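Side-chain contacts in metallo-beta-lactamase (Serratia marcescens, PDB 6K4X), which hydrolyses the amide bond of beta-lactam antibiotics at a two-zinc active site, and is held here with a sulfanylbenzoate inhibitor bound to the metal: residues Q10-T13 with H19-G22; Q35-V40 with M58-S63; H145-H150 with R197-A202; S161-K166 with E231-Y236; A178-S183 with E254-S259. One frame throughout, in Å; residues are numbered along the deposited sequence.

Contact 1 (Q10-T13 with H19-G22); sequences QPFT and HYVG
Phe12 and Tyr20 sit on one face of an antiparallel beta hairpin, their ring planes 15° apart yet slid until they barely overlap. The tyrosine's methylene covers the Phe12 face: Tyr20 CB lies 3.7 Å from the centroid of the Phe12 ring, offset toward the rim, in a CH-pi contact. Different first torsions bring this about. Phe12 keeps CG between its backbone N and carbonyl carbon (chi1 54°), whereas Tyr20 CG is anti to N (chi1 -173°), and the rings meet where Phe12 CE1 approaches Tyr20 CD1 at 3.5 Å. Phe12 N reaches Tyr20 O at 3.1 Å and Tyr20 N reaches Phe12 O at 2.8 Å, a hydrogen-bonded pair. The next pair, Thr13 and His19, is non-hydrogen-bonded and projects from the other face; the two side chains run side by side, and Thr13 OG1 is hydrogen-bonded to His19 ND1 at 2.8 Å, near the imidazole plane at its edge. Ser32 takes His19 NE2; Met221 and Trp222 pack on Phe12. The hairpin thus pairs an aromatic face, whose Tyr20 hydroxyl is bonded to Thr23 O, with a polar one, where an imidazole bonded through both nitrogens has its rotation fixed.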
# COMPACT_ATOMS: atom_id res chain seq x y z
N GLN A 10 1.27 -12.04 13.67
CA GLN A 10 0.14 -12.94 13.58
C GLN A 10 -0.95 -12.20 12.82
O GLN A 10 -1.32 -11.07 13.17
CB GLN A 10 -0.35 -13.32 14.98
CG GLN A 10 -1.40 -14.43 14.97
CD GLN A 10 -0.83 -15.77 14.56
OE1 GLN A 10 0.34 -16.07 14.84
NE2 GLN A 10 -1.64 -16.57 13.89
N PRO A 11 -1.53 -12.79 11.76
CA PRO A 11 -2.52 -12.06 10.96
C PRO A 11 -3.86 -11.94 11.69
O PRO A 11 -4.13 -12.65 12.64
CB PRO A 11 -2.62 -12.89 9.67
CG PRO A 11 -2.30 -14.29 10.16
CD PRO A 11 -1.20 -14.10 11.18
N PHE A 12 -4.68 -11.01 11.21
CA PHE A 12 -5.92 -10.71 11.89
C PHE A 12 -6.89 -10.08 10.91
O PHE A 12 -6.50 -9.42 9.94
CB PHE A 12 -5.69 -9.77 13.08
CG PHE A 12 -4.97 -8.47 12.80
CD1 PHE A 12 -3.60 -8.45 12.70
CD2 PHE A 12 -5.66 -7.27 12.63
CE1 PHE A 12 -2.92 -7.27 12.46
CE2 PHE A 12 -4.98 -6.09 12.40
CZ PHE A 12 -3.61 -6.09 12.28
N THR A 13 -8.17 -10.28 11.19
CA THR A 13 -9.21 -9.69 10.36
C THR A 13 -9.50 -8.28 10.85
O THR A 13 -9.72 -8.05 12.03
CB THR A 13 -10.48 -10.54 10.37
OG1 THR A 13 -10.13 -11.81 9.82
CG2 THR A 13 -11.62 -9.90 9.60
N HIS A 19 -8.31 -8.70 5.63
CA HIS A 19 -7.42 -9.32 6.62
C HIS A 19 -6.02 -8.70 6.51
O HIS A 19 -5.51 -8.55 5.39
CB HIS A 19 -7.30 -10.84 6.40
CG HIS A 19 -8.61 -11.48 6.10
ND1 HIS A 19 -9.54 -11.76 7.08
CD2 HIS A 19 -9.17 -11.83 4.93
CE1 HIS A 19 -10.60 -12.30 6.50
NE2 HIS A 19 -10.41 -12.34 5.18
N TYR A 20 -5.41 -8.35 7.64
CA TYR A 20 -4.03 -7.96 7.67
C TYR A 20 -3.16 -9.21 7.67
O TYR A 20 -3.31 -10.06 8.54
CB TYR A 20 -3.75 -7.11 8.90
CG TYR A 20 -2.36 -6.51 8.93
CD1 TYR A 20 -1.26 -7.25 9.34
CD2 TYR A 20 -2.15 -5.20 8.52
CE1 TYR A 20 -0.00 -6.69 9.37
CE2 TYR A 20 -0.90 -4.63 8.56
CZ TYR A 20 0.19 -5.37 8.97
OH TYR A 20 1.43 -4.79 9.01
N VAL A 21 -2.26 -9.30 6.68
CA VAL A 21 -1.38 -10.43 6.51
C VAL A 21 0.08 -9.99 6.36
O VAL A 21 0.93 -10.79 5.97
CB VAL A 21 -1.81 -11.34 5.35
CG1 VAL A 21 -3.13 -12.01 5.63
CG2 VAL A 21 -1.82 -10.61 4.01
N GLY A 22 0.37 -8.71 6.64
CA GLY A 22 1.72 -8.19 6.52
C GLY A 22 2.63 -8.56 7.68
O GLY A 22 2.37 -9.45 8.51

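Contact 2 (Q35-V40 with M58-S63); sequences QGHILV and MGFKLS
His37 and Phe60 approach across two backbones that stay well apart, their CA atoms 8.6 Å from each other, so side chains and a water make the junction. The setting is a beta-alpha-beta crossover: strand 37-40 leads through helix 47-57 and the connection 58-63 to strand 65-69, its parallel neighbour in the sheet. The helix ends in a Schellman motif, in which Gly59 takes positive phi and turns the chain, and Phe60 follows at once with its CB directed at the strand. His37 answers from the other side, and the two rings are inclined at 61° with centroids 4.6 Å apart. The imidazole touches near the CB end of the phenyl ring: His37 CE1 and Phe60 CD1 are 3.5 Å apart, and His37 NE2 stands 3.7 Å from Phe60 CB. With CG anti to the carbonyl carbon (chi1 -39°), the His37 ring is carried out to Phe60. The rotation of the imidazole is further set by Ser33, whose backbone N is hydrogen-bonded to ND1. Leu30 of strand 29-31 packs on both rings, and Phe60 also meets the ring of His19. Lys61, whose side chain leads away from the strand, contributes its main chain here. One water lies in the planes of both aromatic rings, at their edges, 2.8 Å from His37 NE2, and accepts a hydrogen bond from Lys61 N at 2.9 Å.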
# COMPACT_ATOMS: atom_id res chain seq x y z
N GLN A 35 -14.33 -17.12 -4.38
CA GLN A 35 -13.95 -17.29 -5.77
C GLN A 35 -12.49 -16.91 -6.00
O GLN A 35 -12.01 -17.02 -7.13
CB GLN A 35 -14.91 -16.50 -6.66
CG GLN A 35 -16.33 -17.00 -6.46
CD GLN A 35 -17.38 -16.43 -7.37
OE1 GLN A 35 -17.16 -15.47 -8.09
NE2 GLN A 35 -18.57 -17.01 -7.32
N GLY A 36 -11.77 -16.53 -4.95
CA GLY A 36 -10.39 -16.13 -5.07
C GLY A 36 -10.14 -14.79 -4.41
O GLY A 36 -11.09 -14.08 -4.01
N HIS A 37 -8.85 -14.47 -4.23
CA HIS A 37 -8.43 -13.41 -3.35
C HIS A 37 -7.54 -12.40 -4.07
O HIS A 37 -6.90 -12.71 -5.09
CB HIS A 37 -7.65 -13.95 -2.15
CG HIS A 37 -8.21 -15.23 -1.61
ND1 HIS A 37 -9.53 -15.35 -1.21
CD2 HIS A 37 -7.64 -16.44 -1.47
CE1 HIS A 37 -9.72 -16.59 -0.83
NE2 HIS A 37 -8.59 -17.28 -0.99
N ILE A 38 -7.49 -11.19 -3.48
CA ILE A 38 -6.59 -10.13 -3.91
C ILE A 38 -5.65 -9.83 -2.75
O ILE A 38 -6.11 -9.63 -1.63
CB ILE A 38 -7.39 -8.90 -4.34
CG1 ILE A 38 -8.27 -9.24 -5.55
CG2 ILE A 38 -6.46 -7.72 -4.62
CD1 ILE A 38 -9.20 -8.13 -5.98
N LEU A 39 -4.34 -9.77 -3.04
CA LEU A 39 -3.34 -9.37 -2.07
C LEU A 39 -2.87 -7.97 -2.41
O LEU A 39 -2.57 -7.70 -3.58
CB LEU A 39 -2.17 -10.35 -2.13
CG LEU A 39 -0.97 -10.01 -1.25
CD1 LEU A 39 -1.33 -10.08 0.23
CD2 LEU A 39 0.19 -10.94 -1.55
N VAL A 40 -2.78 -7.10 -1.40
CA VAL A 40 -2.23 -5.78 -1.58
C VAL A 40 -0.87 -5.74 -0.89
O VAL A 40 -0.79 -5.92 0.34
CB VAL A 40 -3.14 -4.68 -1.01
CG1 VAL A 40 -2.57 -3.31 -1.32
CG2 VAL A 40 -4.56 -4.84 -1.53
N MET A 58 -4.74 -17.74 7.88
CA MET A 58 -6.11 -17.22 7.82
C MET A 58 -7.02 -18.19 7.05
O MET A 58 -8.21 -17.91 6.87
CB MET A 58 -6.12 -15.84 7.17
CG MET A 58 -5.37 -14.80 8.01
SD MET A 58 -5.97 -14.60 9.71
CE MET A 58 -7.50 -13.72 9.44
N GLY A 59 -6.50 -19.35 6.68
CA GLY A 59 -7.30 -20.43 6.11
C GLY A 59 -7.34 -20.45 4.60
O GLY A 59 -8.19 -21.16 4.05
N PHE A 60 -6.52 -19.64 3.93
CA PHE A 60 -6.62 -19.48 2.49
C PHE A 60 -5.47 -20.19 1.79
O PHE A 60 -4.40 -20.36 2.37
CB PHE A 60 -6.69 -17.99 2.14
CG PHE A 60 -7.87 -17.30 2.77
CD1 PHE A 60 -9.17 -17.64 2.42
CD2 PHE A 60 -7.70 -16.36 3.76
CE1 PHE A 60 -10.26 -17.04 3.02
CE2 PHE A 60 -8.78 -15.73 4.34
CZ PHE A 60 -10.06 -16.09 3.99
N LYS A 61 -5.66 -20.48 0.51
CA LYS A 61 -4.64 -21.09 -0.33
C LYS A 61 -3.96 -20.03 -1.20
O LYS A 61 -4.62 -19.18 -1.79
CB LYS A 61 -5.27 -22.10 -1.28
CG LYS A 61 -5.95 -23.28 -0.60
CD LYS A 61 -6.70 -24.19 -1.57
CE LYS A 61 -5.80 -24.82 -2.61
NZ LYS A 61 -5.96 -24.16 -3.93
N LEU A 62 -2.64 -20.12 -1.29
CA LEU A 62 -1.88 -19.18 -2.10
C LEU A 62 -2.34 -19.25 -3.56
O LEU A 62 -2.41 -18.24 -4.25
CB LEU A 62 -0.38 -19.49 -1.99
CG LEU A 62 0.23 -19.33 -0.61
CD1 LEU A 62 1.74 -19.46 -0.68
CD2 LEU A 62 -0.17 -18.02 0.03
N SER A 63 -2.69 -20.44 -4.05
CA SER A 63 -3.06 -20.60 -5.45
C SER A 63 -4.37 -19.88 -5.77
O SER A 63 -4.67 -19.66 -6.93
CB SER A 63 -3.16 -22.07 -5.82
OG SER A 63 -4.14 -22.71 -5.06
O HOH W 1 -8.33 -20.08 -0.61

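Contact 3 (H145-H150 with R197-A202); sequences HATPGH and RGSFEA. With ZN (zinc ion), chain B; D0U (4-azanyl-2-sulfanyl-benzoic acid), chain E.
Ser199 presses its hydroxyl onto the peptide between Thr147 and Pro148, with OG only 3.1 Å from Thr147 C and 3.2 Å from Pro148 CD. Its CB points from helix 190-205 toward the loop, and with OG anti to the carbonyl carbon (chi1 -66°) the oxygen comes 2.7 Å from Pro148 O. Which bond it makes is not settled, because Ser195 O, one turn back in the helix, is a second acceptor for the same proton; the proline nitrogen, having no hydrogen, can only pack. Thr147 lends CB to the contact and sends its own hydroxyl elsewhere, to Thr156 OG1. Beyond Pro148, Gly149 adopts positive phi and swings the chain to His150. There the imidazole gives NE2 to the zinc ion at 2.0 Å, while ND1 bonds to Thr177 O, a second-shell carbonyl that fixes the ring's rotation and probably makes NE2 a stronger donor. The inhibitor's S1 binds the same zinc at 2.3 Å, and the inhibitor's ring carbon C3 lies 3.4 Å from His150 CE1. With His72 and His74 completing the protein ligands, this strand-to-loop exit beside a helix delivers one histidine of the three-histidine zinc site of subclass B3 metallo-beta-lactamases.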
# COMPACT_ATOMS: atom_id res chain seq x y z
N HIS A 145 -6.56 4.43 -7.35
CA HIS A 145 -6.47 5.89 -7.32
C HIS A 145 -5.01 6.29 -7.47
O HIS A 145 -4.18 5.94 -6.65
CB HIS A 145 -7.01 6.47 -6.02
CG HIS A 145 -8.41 6.06 -5.73
ND1 HIS A 145 -9.48 6.89 -5.96
CD2 HIS A 145 -8.89 4.93 -5.17
CE1 HIS A 145 -10.58 6.25 -5.58
NE2 HIS A 145 -10.24 5.06 -5.11
N ALA A 146 -4.71 7.03 -8.54
CA ALA A 146 -3.35 7.52 -8.71
C ALA A 146 -3.01 8.46 -7.57
O ALA A 146 -3.67 9.48 -7.36
CB ALA A 146 -3.19 8.20 -10.04
N THR A 147 -1.93 8.14 -6.85
CA THR A 147 -1.41 8.99 -5.79
C THR A 147 0.09 9.11 -5.95
O THR A 147 0.85 8.62 -5.12
CB THR A 147 -1.80 8.50 -4.39
OG1 THR A 147 -1.38 7.15 -4.14
CG2 THR A 147 -3.29 8.59 -4.17
N PRO A 148 0.55 9.77 -7.03
CA PRO A 148 1.97 9.95 -7.28
C PRO A 148 2.62 10.95 -6.32
O PRO A 148 1.95 11.71 -5.60
CB PRO A 148 1.99 10.49 -8.72
CG PRO A 148 0.70 11.28 -8.80
CD PRO A 148 -0.29 10.41 -8.06
N GLY A 149 3.94 10.95 -6.35
CA GLY A 149 4.72 11.94 -5.68
C GLY A 149 5.89 11.32 -4.95
O GLY A 149 7.03 11.67 -5.18
N HIS A 150 5.61 10.37 -4.06
CA HIS A 150 6.66 9.51 -3.48
C HIS A 150 7.30 8.63 -4.57
O HIS A 150 8.51 8.38 -4.53
CB HIS A 150 6.08 8.75 -2.30
CG HIS A 150 7.03 7.86 -1.58
ND1 HIS A 150 7.85 8.32 -0.60
CD2 HIS A 150 7.23 6.53 -1.66
CE1 HIS A 150 8.51 7.29 -0.07
NE2 HIS A 150 8.18 6.17 -0.74
N ARG A 197 1.12 17.27 -4.17
CA ARG A 197 0.01 18.12 -3.75
C ARG A 197 -1.31 17.59 -4.30
O ARG A 197 -2.33 17.60 -3.58
CB ARG A 197 0.25 19.57 -4.15
CG ARG A 197 1.32 20.21 -3.29
CD ARG A 197 1.65 21.60 -3.76
NE ARG A 197 2.52 22.24 -2.80
CZ ARG A 197 3.23 23.34 -3.01
NH1 ARG A 197 3.93 23.86 -2.01
NH2 ARG A 197 3.23 23.91 -4.21
N GLY A 198 -1.32 17.13 -5.54
CA GLY A 198 -2.53 16.53 -6.08
C GLY A 198 -2.94 15.28 -5.30
O GLY A 198 -4.12 15.01 -5.11
N SER A 199 -1.96 14.51 -4.83
CA SER A 199 -2.23 13.31 -4.07
C SER A 199 -2.80 13.62 -2.68
O SER A 199 -3.71 12.93 -2.24
CB SER A 199 -1.01 12.45 -4.00
OG SER A 199 -0.72 11.98 -5.29
N PHE A 200 -2.27 14.64 -2.00
CA PHE A 200 -2.87 15.02 -0.74
C PHE A 200 -4.35 15.36 -0.94
O PHE A 200 -5.20 14.94 -0.14
CB PHE A 200 -2.18 16.22 -0.10
CG PHE A 200 -0.68 16.17 0.01
CD1 PHE A 200 0.04 15.00 0.23
CD2 PHE A 200 0.04 17.34 -0.14
CE1 PHE A 200 1.42 15.01 0.29
CE2 PHE A 200 1.42 17.35 -0.08
CZ PHE A 200 2.11 16.19 0.13
N GLU A 201 -4.65 16.09 -2.01
CA GLU A 201 -6.03 16.50 -2.29
C GLU A 201 -6.89 15.27 -2.59
O GLU A 201 -8.03 15.16 -2.09
CB GLU A 201 -6.06 17.50 -3.44
CG GLU A 201 -5.50 18.86 -3.07
CD GLU A 201 -5.93 19.97 -4.02
OE1 GLU A 201 -5.60 21.14 -3.75
OE2 GLU A 201 -6.58 19.65 -5.03
N ALA A 202 -6.38 14.34 -3.39
CA ALA A 202 -7.17 13.17 -3.73
C ALA A 202 -7.45 12.35 -2.47
O ALA A 202 -8.57 11.86 -2.25
CB ALA A 202 -6.47 12.35 -4.77
ZN ZN B . 8.71 4.24 -0.54
O2 D0U E . 7.00 4.57 2.30
C7 D0U E . 7.47 5.60 2.83
O1 D0U E . 6.74 6.54 3.24
C3 D0U E . 8.94 5.78 2.97
C2 D0U E . 9.36 6.86 3.80
C4 D0U E . 9.90 4.96 2.35
S1 D0U E . 9.66 3.55 1.41
C5 D0U E . 11.26 5.28 2.57
C6 D0U E . 11.67 6.35 3.37
N1 D0U E . 13.02 6.61 3.58
C1 D0U E . 10.72 7.11 3.99

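Contact 4 (S161-K166 with E231-Y236); sequences SCEQGK and EGNSAY
Glu163 and Asn233 reach toward each other from opposite directions at the surface, each losing the same amount of surface to the other, while their CA atoms remain 11.1 Å apart. The glutamate, extended beyond CG, covers a little under half of this distance. Asn233 ND2 donates to Glu163 OE2 at 3.0 Å on the syn side of the carboxylate, somewhat out of its plane, though the oxygen keeps close to the amide plane. The carboxylate and amide are twisted 48° against each other and the N-H points off line (134°), so the bond is a bent one. A water makes a second link, donating to Glu163 OE1 at 2.8 Å and to Asn233 OD1 at 2.8 Å; both oxygens and both ends of the amide are therefore engaged. OE2 has a further partner in Gly16 N. The glutamate stands at the end of the beta hairpin of strands 155-163 and 166-173, where a type I' turn runs from Glu163 to Lys166. Glu163 N reaches Lys166 O at 2.9 Å, and the disulfide of Cys162 with Cys167 ties the strands just behind. Asn233 lies in the short 3-10 segment that follows helix 221-231, its O taking Tyr236 N at 3.0 Å. CG of Asn233 lies between the backbone N and the carbonyl carbon (chi1 65°), and the amide is directed at the hairpin. Tyr15 of strand 12-15 touches the side chains of both Glu163 and Asn233.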
# COMPACT_ATOMS: atom_id res chain seq x y z
N SER A 161 -15.91 -3.56 2.35
CA SER A 161 -16.08 -4.83 3.01
C SER A 161 -17.30 -4.75 3.92
O SER A 161 -17.58 -3.70 4.50
CB SER A 161 -14.86 -5.21 3.83
OG SER A 161 -13.77 -5.61 2.99
N CYS A 162 -17.99 -5.88 4.08
CA CYS A 162 -19.26 -5.88 4.75
C CYS A 162 -19.34 -7.06 5.72
O CYS A 162 -18.76 -8.11 5.50
CB CYS A 162 -20.42 -5.96 3.76
SG CYS A 162 -20.40 -4.74 2.42
N GLU A 163 -20.14 -6.86 6.77
CA GLU A 163 -20.48 -7.90 7.76
C GLU A 163 -22.00 -7.93 7.92
O GLU A 163 -22.56 -6.97 8.46
CB GLU A 163 -19.82 -7.63 9.11
CG GLU A 163 -18.29 -7.73 9.08
CD GLU A 163 -17.58 -7.48 10.40
OE1 GLU A 163 -18.26 -7.26 11.43
OE2 GLU A 163 -16.33 -7.50 10.43
N GLN A 164 -22.66 -8.96 7.40
CA GLN A 164 -24.13 -9.10 7.50
C GLN A 164 -24.78 -7.79 7.01
O GLN A 164 -25.74 -7.27 7.59
CB GLN A 164 -24.55 -9.47 8.92
CG GLN A 164 -24.12 -10.86 9.34
CD GLN A 164 -25.07 -11.93 8.88
OE1 GLN A 164 -26.30 -11.75 8.90
NE2 GLN A 164 -24.51 -13.05 8.46
N GLY A 165 -24.26 -7.24 5.91
CA GLY A 165 -24.88 -6.12 5.23
C GLY A 165 -24.49 -4.75 5.79
O GLY A 165 -24.96 -3.76 5.26
N LYS A 166 -23.65 -4.70 6.83
CA LYS A 166 -23.13 -3.44 7.35
C LYS A 166 -21.74 -3.22 6.75
O LYS A 166 -20.81 -4.01 7.00
CB LYS A 166 -23.05 -3.49 8.88
CG LYS A 166 -22.62 -2.20 9.55
CD LYS A 166 -23.52 -1.01 9.28
CE LYS A 166 -23.21 0.16 10.20
NZ LYS A 166 -23.80 -0.02 11.54
N GLU A 231 -12.71 -3.10 22.28
CA GLU A 231 -13.83 -2.39 21.69
C GLU A 231 -14.32 -3.08 20.40
O GLU A 231 -15.37 -2.70 19.87
CB GLU A 231 -13.49 -0.91 21.53
CG GLU A 231 -13.18 -0.49 20.11
CD GLU A 231 -13.46 0.98 19.87
OE1 GLU A 231 -14.46 1.28 19.18
OE2 GLU A 231 -12.69 1.81 20.41
N GLY A 232 -13.62 -4.13 19.93
CA GLY A 232 -13.96 -4.76 18.63
C GLY A 232 -13.45 -3.93 17.45
O GLY A 232 -12.69 -2.97 17.63
N ASN A 233 -13.85 -4.31 16.23
CA ASN A 233 -13.16 -3.80 15.04
C ASN A 233 -13.61 -2.38 14.69
O ASN A 233 -13.00 -1.75 13.83
CB ASN A 233 -13.26 -4.75 13.83
CG ASN A 233 -14.64 -4.96 13.26
OD1 ASN A 233 -15.56 -4.17 13.46
ND2 ASN A 233 -14.80 -6.06 12.52
N SER A 234 -14.53 -1.80 15.44
CA SER A 234 -14.74 -0.39 15.37
C SER A 234 -13.45 0.39 15.70
O SER A 234 -13.36 1.53 15.32
CB SER A 234 -15.85 0.04 16.28
OG SER A 234 -15.62 -0.39 17.61
N ALA A 235 -12.51 -0.23 16.43
CA ALA A 235 -11.25 0.48 16.73
C ALA A 235 -10.49 0.86 15.46
O ALA A 235 -9.65 1.79 15.52
CB ALA A 235 -10.39 -0.34 17.62
N TYR A 236 -10.71 0.13 14.34
CA TYR A 236 -10.01 0.42 13.09
C TYR A 236 -10.71 1.52 12.29
O TYR A 236 -10.11 2.03 11.33
CB TYR A 236 -9.85 -0.82 12.21
CG TYR A 236 -9.12 -1.93 12.91
CD1 TYR A 236 -7.78 -1.83 13.21
CD2 TYR A 236 -9.78 -3.09 13.27
CE1 TYR A 236 -7.10 -2.84 13.86
CE2 TYR A 236 -9.13 -4.09 13.94
CZ TYR A 236 -7.79 -3.98 14.22
OH TYR A 236 -7.14 -4.98 14.87
O HOH W 2 -18.19 -5.06 13.13

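Contact 5 (A178-S183 with E254-S259); sequences AVSADS and ETRLAS. With D0U (4-azanyl-2-sulfanyl-benzoic acid), chain E.
Ser180 and Arg256 are joined by a pair of direct hydrogen bonds. Arg256 NH2 (2.9 Å, 153°) and Arg256 NH1 (3.1 Å, 138°) both converge end-on upon Ser180 OG, which lies in the guanidinium plane at its edge. The hydroxyl in turn donates to Ala181 O at 2.8 Å, tilted from that carbonyl's plane, so three bonds grip one oxygen. Arg256 arrives there by a bend at chi2 (58°) after CG leaves anti to the backbone N. Water carries a second link: one molecule accepts from Arg256 NH1 at 2.9 Å and donates to Ala178 O. Charge enters through Arg256 NE, which forms a salt bridge with Glu260 one turn along the helix, and this also helps fix the group's orientation. Van der Waals contact with the inhibitor belongs to Val179, whose CB points away from the helix, with CG2 3.6 Å from the amino nitrogen N1 and CG1 3.8 Å from ring carbon C1. A loop of the inhibitor pocket is in this way tied to helix 241-260: it follows strand 166-173 and leads into helix 190-205, and Ala178 packs on Leu196 and Leu253 of the two helices.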
# COMPACT_ATOMS: atom_id res chain seq x y z
N ALA A 178 7.45 13.02 1.22
CA ALA A 178 8.55 13.71 0.56
C ALA A 178 9.84 13.34 1.28
O ALA A 178 10.11 13.75 2.44
CB ALA A 178 8.33 15.20 0.58
N VAL A 179 10.62 12.45 0.66
CA VAL A 179 11.91 11.97 1.21
C VAL A 179 12.85 11.83 0.02
O VAL A 179 12.42 11.57 -1.09
CB VAL A 179 11.72 10.65 1.98
CG1 VAL A 179 11.00 9.62 1.13
CG2 VAL A 179 12.99 10.01 2.53
N SER A 180 14.14 12.06 0.22
CA SER A 180 15.03 12.06 -0.93
C SER A 180 16.44 11.68 -0.53
O SER A 180 16.81 11.67 0.63
CB SER A 180 15.04 13.40 -1.60
OG SER A 180 15.81 14.34 -0.84
N ALA A 181 17.25 11.45 -1.57
CA ALA A 181 18.70 11.43 -1.43
C ALA A 181 19.19 12.82 -1.04
O ALA A 181 18.54 13.83 -1.28
CB ALA A 181 19.34 11.00 -2.74
N ASP A 182 20.41 12.87 -0.49
CA ASP A 182 21.04 14.12 -0.06
C ASP A 182 21.19 15.08 -1.24
O ASP A 182 21.19 16.30 -1.04
CB ASP A 182 22.40 13.84 0.59
CG ASP A 182 22.28 13.28 1.99
OD1 ASP A 182 21.18 13.37 2.57
OD2 ASP A 182 23.29 12.75 2.51
N SER A 183 21.36 14.57 -2.46
CA SER A 183 21.65 15.38 -3.65
C SER A 183 20.39 15.97 -4.29
O SER A 183 20.50 16.61 -5.32
CB SER A 183 22.40 14.52 -4.63
OG SER A 183 21.62 13.38 -4.95
N GLU A 254 5.73 20.62 3.30
CA GLU A 254 5.91 22.03 3.60
C GLU A 254 7.15 22.25 4.47
O GLU A 254 7.91 23.19 4.26
CB GLU A 254 4.67 22.63 4.23
CG GLU A 254 3.53 22.79 3.22
CD GLU A 254 3.87 23.56 1.94
OE1 GLU A 254 4.75 24.47 1.98
OE2 GLU A 254 3.29 23.28 0.88
N THR A 255 7.36 21.36 5.43
CA THR A 255 8.57 21.45 6.25
C THR A 255 9.81 21.34 5.36
O THR A 255 10.81 22.05 5.53
CB THR A 255 8.56 20.38 7.35
OG1 THR A 255 7.52 20.65 8.29
CG2 THR A 255 9.85 20.34 8.13
N ARG A 256 9.79 20.39 4.43
CA ARG A 256 10.93 20.16 3.52
C ARG A 256 11.19 21.38 2.64
O ARG A 256 12.33 21.85 2.54
CB ARG A 256 10.67 18.91 2.68
CG ARG A 256 11.74 18.65 1.62
CD ARG A 256 13.15 18.50 2.21
NE ARG A 256 14.13 18.31 1.15
CZ ARG A 256 14.62 17.15 0.74
NH1 ARG A 256 14.22 16.01 1.28
NH2 ARG A 256 15.50 17.14 -0.25
N LEU A 257 10.14 21.93 2.03
CA LEU A 257 10.34 23.06 1.12
C LEU A 257 10.91 24.24 1.93
O LEU A 257 11.78 24.98 1.45
CB LEU A 257 9.04 23.46 0.42
CG LEU A 257 8.52 22.44 -0.59
CD1 LEU A 257 7.17 22.87 -1.14
CD2 LEU A 257 9.50 22.19 -1.71
N ALA A 258 10.42 24.45 3.15
CA ALA A 258 10.96 25.53 4.00
C ALA A 258 12.45 25.29 4.26
O ALA A 258 13.25 26.25 4.24
CB ALA A 258 10.17 25.63 5.29
N SER A 259 12.85 24.06 4.51
CA SER A 259 14.24 23.69 4.84
C SER A 259 15.16 23.95 3.64
O SER A 259 16.36 24.08 3.81
CB SER A 259 14.35 22.24 5.29
OG SER A 259 13.47 21.94 6.37
O2 D0U E . 7.00 4.57 2.30
C7 D0U E . 7.47 5.60 2.83
O1 D0U E . 6.74 6.54 3.24
C3 D0U E . 8.94 5.78 2.97
C2 D0U E . 9.36 6.86 3.80
C4 D0U E . 9.90 4.96 2.35
S1 D0U E . 9.66 3.55 1.41
C5 D0U E . 11.26 5.28 2.57
C6 D0U E . 11.67 6.35 3.37
N1 D0U E . 13.02 6.61 3.58
C1 D0U E . 10.72 7.11 3.99
O HOH W 3 12.18 15.44 3.20

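Contacts 1 to 3 are partly buried, whereas contacts 4 and 5 lie at the surface, and the chemistry follows. Contacts 1 and 2 belong to one sheet and touch through Met58, relying on rings with a few polar bonds; contact 1 also meets contact 4, where Phe12 packs on Tyr236. Contact 4 has the smallest interface of the five; contacts 4 and 5, on opposite sides of the chain's centre, are each made by one long polar side chain, a short partner and a water. Contacts 3 and 5 share the inhibitor, meet through His150 and Val179, and are joined by a salt bridge from Arg197 to Glu254; of the five, contact 3 alone contains a zinc ligand.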